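Local coordinates for protein mitochondrial association factor 1 (Toxoplasma gondii, PDB 6BXS) that is a macro-domain-like member of a parasite family named for host mitochondrial association, though its own role is probably a different, ancestral one, at residues V134-V144 with F174-A185. Numbering follows the deposited sequence.
Sequences VWDESETGKNV and FGNASDSAYNMA
W135 holds CG between its backbone N and carbonyl carbon (chi1 58°), which lays the indole against A185 at the first turns of helix 179-202. The A185 methyl stands over the six-membered ring, CB 4.0 Å from its centroid and nearly on the ring normal, a CH-pi contact; V144 CG1 comes to the same CB at 3.8 Å, and V144 O lies at the indole edge, in its plane. E139 starts from the same type of chi1 (50°) but then runs extended, carrying its carboxylate to S178, the N-cap of helix 179-202. S178 N donates to E139 OE1 at 3.2 Å, nearly along the C-O axis and almost straight (167°), while E139 OE2 rests on A181 CB at 3.6 Å. The carboxylate thus sits at the helix N-terminus, where the helix dipole would probably favour its negative charge. At the next residue, the last of helix 137-140, T140 O accepts from F174 N at 2.8 Å. Between these two bonds the A177 methyl packs on T140 CG2 (3.9 Å). M184 SD and CG lie against V134 CG1, the two side chains crossing at about a right angle on the surface. Beyond the contact, R228 holds G175 O, A177 O and, by a salt bridge, D179; Y182 turns to helix 230-248. The 134-144 connection between strands 120-126 and 147-152, with its short helix, thus packs on the start of helix 179-202, which follows strand 166-170.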
loop_
_atom_site.group_PDB
_atom_site.type_symbol
_atom_site.label_atom_id
_atom_site.label_comp_id
_atom_site.label_asym_id
_atom_site.label_seq_id
_atom_site.Cartn_x
_atom_site.Cartn_y
_atom_site.Cartn_z
ATOM N N VAL A 134 11.648 -2.757 -17.397
ATOM C CA VAL A 134 11.473 -1.426 -17.954
ATOM C C VAL A 134 12.328 -0.420 -17.181
ATOM O O VAL A 134 12.633 0.667 -17.674
ATOM C CB VAL A 134 9.981 -1.039 -17.928
ATOM C CG1 VAL A 134 9.788 0.456 -17.964
ATOM C CG2 VAL A 134 9.255 -1.692 -19.098
ATOM N N TRP A 135 12.711 -0.800 -15.966
ATOM C CA TRP A 135 13.702 -0.058 -15.193
ATOM C C TRP A 135 14.777 -1.025 -14.707
ATOM O O TRP A 135 14.600 -2.238 -14.793
ATOM C CB TRP A 135 13.048 0.660 -14.012
ATOM C CG TRP A 135 12.325 -0.260 -13.080
ATOM C CD1 TRP A 135 12.881 -1.061 -12.126
ATOM C CD2 TRP A 135 10.911 -0.474 -13.011
ATOM N NE1 TRP A 135 11.900 -1.763 -11.468
ATOM C CE2 TRP A 135 10.681 -1.421 -11.993
ATOM C CE3 TRP A 135 9.815 0.040 -13.712
ATOM C CZ2 TRP A 135 9.404 -1.863 -11.658
ATOM C CZ3 TRP A 135 8.547 -0.400 -13.378
ATOM C CH2 TRP A 135 8.352 -1.340 -12.361
ATOM N N ASP A 136 15.887 -0.490 -14.209
ATOM C CA ASP A 136 16.967 -1.316 -13.673
ATOM C C ASP A 136 16.894 -1.356 -12.149
ATOM O O ASP A 136 16.913 -0.317 -11.491
ATOM C CB ASP A 136 18.330 -0.787 -14.128
ATOM C CG ASP A 136 19.442 -1.811 -13.958
ATOM O OD1 ASP A 136 19.514 -2.450 -12.886
ATOM O OD2 ASP A 136 20.241 -1.982 -14.902
ATOM N N GLU A 137 16.817 -2.563 -11.597
ATOM C CA GLU A 137 16.709 -2.747 -10.151
ATOM C C GLU A 137 17.926 -2.191 -9.413
ATOM O O GLU A 137 17.878 -1.961 -8.203
ATOM C CB GLU A 137 16.532 -4.230 -9.813
ATOM C CG GLU A 137 17.775 -5.081 -10.048
ATOM C CD GLU A 137 17.538 -6.558 -9.785
ATOM O OE1 GLU A 137 16.372 -6.951 -9.565
ATOM O OE2 GLU A 137 18.522 -7.330 -9.799
ATOM N N SER A 138 19.014 -1.976 -10.145
ATOM C CA SER A 138 20.246 -1.473 -9.550
ATOM C C SER A 138 20.108 -0.028 -9.069
ATOM O O SER A 138 20.845 0.400 -8.180
ATOM C CB SER A 138 21.400 -1.575 -10.552
ATOM O OG SER A 138 21.206 -0.691 -11.642
ATOM N N GLU A 139 19.169 0.717 -9.649
ATOM C CA GLU A 139 18.958 2.115 -9.266
ATOM C C GLU A 139 17.651 2.329 -8.501
ATOM O O GLU A 139 17.541 3.269 -7.713
ATOM C CB GLU A 139 18.983 3.021 -10.501
ATOM C CG GLU A 139 18.098 2.560 -11.650
ATOM C CD GLU A 139 17.897 3.635 -12.706
ATOM O OE1 GLU A 139 18.030 4.833 -12.375
ATOM O OE2 GLU A 139 17.609 3.285 -13.868
ATOM N N THR A 140 16.666 1.465 -8.729
ATOM C CA THR A 140 15.362 1.603 -8.081
ATOM C C THR A 140 15.240 0.749 -6.821
ATOM O O THR A 140 14.435 1.047 -5.938
ATOM C CB THR A 140 14.211 1.203 -9.024
ATOM O OG1 THR A 140 14.252 -0.211 -9.256
ATOM C CG2 THR A 140 14.303 1.949 -10.349
ATOM N N GLY A 141 16.043 -0.307 -6.746
ATOM C CA GLY A 141 15.864 -1.347 -5.749
ATOM C C GLY A 141 15.129 -2.504 -6.398
ATOM O O GLY A 141 14.512 -2.325 -7.451
ATOM N N LYS A 142 15.192 -3.686 -5.790
ATOM C CA LYS A 142 14.600 -4.875 -6.397
ATOM C C LYS A 142 13.175 -5.098 -5.890
ATOM O O LYS A 142 12.815 -4.652 -4.802
ATOM C CB LYS A 142 15.474 -6.107 -6.127
ATOM C CG LYS A 142 15.123 -6.899 -4.877
ATOM C CD LYS A 142 16.078 -8.073 -4.688
ATOM C CE LYS A 142 15.791 -8.831 -3.398
ATOM N NZ LYS A 142 16.037 -7.994 -2.188
ATOM N N ASN A 143 12.378 -5.786 -6.706
ATOM C CA ASN A 143 10.978 -6.093 -6.404
ATOM C C ASN A 143 10.093 -4.851 -6.365
ATOM O O ASN A 143 9.027 -4.859 -5.749
ATOM C CB ASN A 143 10.857 -6.844 -5.076
ATOM C CG ASN A 143 11.701 -8.100 -5.039
ATOM O OD1 ASN A 143 11.862 -8.781 -6.050
ATOM N ND2 ASN A 143 12.245 -8.411 -3.869
ATOM N N VAL A 144 10.530 -3.788 -7.030
ATOM C CA VAL A 144 9.739 -2.566 -7.117
ATOM C C VAL A 144 8.483 -2.813 -7.944
ATOM O O VAL A 144 8.532 -3.492 -8.968
ATOM C CB VAL A 144 10.548 -1.415 -7.744
ATOM C CG1 VAL A 144 9.663 -0.199 -7.999
ATOM C CG2 VAL A 144 11.716 -1.042 -6.844
ATOM N N PHE A 174 13.408 3.496 -5.117
ATOM C CA PHE A 174 14.349 4.286 -4.335
ATOM C C PHE A 174 14.549 5.640 -5.003
ATOM O O PHE A 174 14.583 5.736 -6.229
ATOM C CB PHE A 174 15.685 3.551 -4.185
ATOM C CG PHE A 174 16.624 4.197 -3.211
ATOM C CD1 PHE A 174 16.336 4.212 -1.856
ATOM C CD2 PHE A 174 17.798 4.784 -3.649
ATOM C CE1 PHE A 174 17.202 4.807 -0.955
ATOM C CE2 PHE A 174 18.667 5.380 -2.754
ATOM C CZ PHE A 174 18.369 5.391 -1.406
ATOM N N GLY A 175 14.680 6.684 -4.192
ATOM C CA GLY A 175 14.666 8.045 -4.696
ATOM C C GLY A 175 15.839 8.435 -5.573
ATOM O O GLY A 175 15.710 9.322 -6.417
ATOM N N ASN A 176 16.982 7.784 -5.387
ATOM C CA ASN A 176 18.176 8.128 -6.155
ATOM C C ASN A 176 18.103 7.623 -7.594
ATOM O O ASN A 176 18.957 7.950 -8.417
ATOM C CB ASN A 176 19.431 7.578 -5.474
ATOM C CG ASN A 176 19.792 8.344 -4.217
ATOM O OD1 ASN A 176 19.032 9.195 -3.753
ATOM N ND2 ASN A 176 20.959 8.043 -3.656
ATOM N N ALA A 177 17.088 6.815 -7.892
ATOM C CA ALA A 177 16.806 6.440 -9.273
ATOM C C ALA A 177 16.554 7.703 -10.086
ATOM O O ALA A 177 16.001 8.673 -9.570
ATOM C CB ALA A 177 15.606 5.505 -9.348
ATOM N N SER A 178 16.971 7.698 -11.348
ATOM C CA SER A 178 16.782 8.856 -12.213
ATOM C C SER A 178 15.290 9.136 -12.384
ATOM O O SER A 178 14.465 8.234 -12.234
ATOM C CB SER A 178 17.447 8.632 -13.572
ATOM O OG SER A 178 16.838 7.559 -14.267
ATOM N N ASP A 179 14.952 10.387 -12.685
ATOM C CA ASP A 179 13.558 10.814 -12.778
ATOM C C ASP A 179 12.747 9.931 -13.719
ATOM O O ASP A 179 11.630 9.530 -13.397
ATOM C CB ASP A 179 13.477 12.270 -13.244
ATOM C CG ASP A 179 14.034 13.244 -12.224
ATOM O OD1 ASP A 179 14.296 12.829 -11.075
ATOM O OD2 ASP A 179 14.201 14.433 -12.569
ATOM N N SER A 180 13.320 9.626 -14.878
ATOM C CA SER A 180 12.636 8.827 -15.885
ATOM C C SER A 180 12.285 7.440 -15.349
ATOM O O SER A 180 11.152 6.979 -15.492
ATOM C CB SER A 180 13.501 8.702 -17.139
ATOM O OG SER A 180 12.763 8.141 -18.210
ATOM N N ALA A 181 13.258 6.780 -14.726
ATOM C CA ALA A 181 13.043 5.446 -14.177
ATOM C C ALA A 181 12.163 5.508 -12.934
ATOM O O ALA A 181 11.315 4.642 -12.717
ATOM C CB ALA A 181 14.372 4.783 -13.848
ATOM N N TYR A 182 12.374 6.540 -12.125
ATOM C CA TYR A 182 11.629 6.719 -10.884
ATOM C C TYR A 182 10.137 6.904 -11.150
ATOM O O TYR A 182 9.305 6.201 -10.574
ATOM C CB TYR A 182 12.173 7.922 -10.111
ATOM C CG TYR A 182 11.564 8.094 -8.740
ATOM C CD1 TYR A 182 12.061 7.399 -7.649
ATOM C CD2 TYR A 182 10.491 8.952 -8.535
ATOM C CE1 TYR A 182 11.511 7.550 -6.393
ATOM C CE2 TYR A 182 9.933 9.112 -7.279
ATOM C CZ TYR A 182 10.448 8.407 -6.212
ATOM O OH TYR A 182 9.901 8.556 -4.957
ATOM N N ASN A 183 9.805 7.855 -12.018
ATOM C CA ASN A 183 8.412 8.138 -12.354
ATOM C C ASN A 183 7.720 6.917 -12.946
ATOM O O ASN A 183 6.577 6.612 -12.609
ATOM C CB ASN A 183 8.324 9.308 -13.336
ATOM C CG ASN A 183 8.697 10.637 -12.703
ATOM O OD1 ASN A 183 8.547 10.830 -11.496
ATOM N ND2 ASN A 183 9.177 11.565 -13.522
ATOM N N MET A 184 8.427 6.221 -13.828
ATOM C CA MET A 184 7.899 5.028 -14.475
ATOM C C MET A 184 7.617 3.920 -13.453
ATOM O O MET A 184 6.588 3.249 -13.524
ATOM C CB MET A 184 8.886 4.538 -15.534
ATOM C CG MET A 184 8.271 3.696 -16.634
ATOM S SD MET A 184 9.381 3.515 -18.047
ATOM C CE MET A 184 9.451 5.185 -18.691
ATOM N N ALA A 185 8.531 3.740 -12.503
ATOM C CA ALA A 185 8.374 2.727 -11.460
ATOM C C ALA A 185 7.247 3.103 -10.499
ATOM O O ALA A 185 6.506 2.240 -10.025
ATOM C CB ALA A 185 9.685 2.540 -10.697
#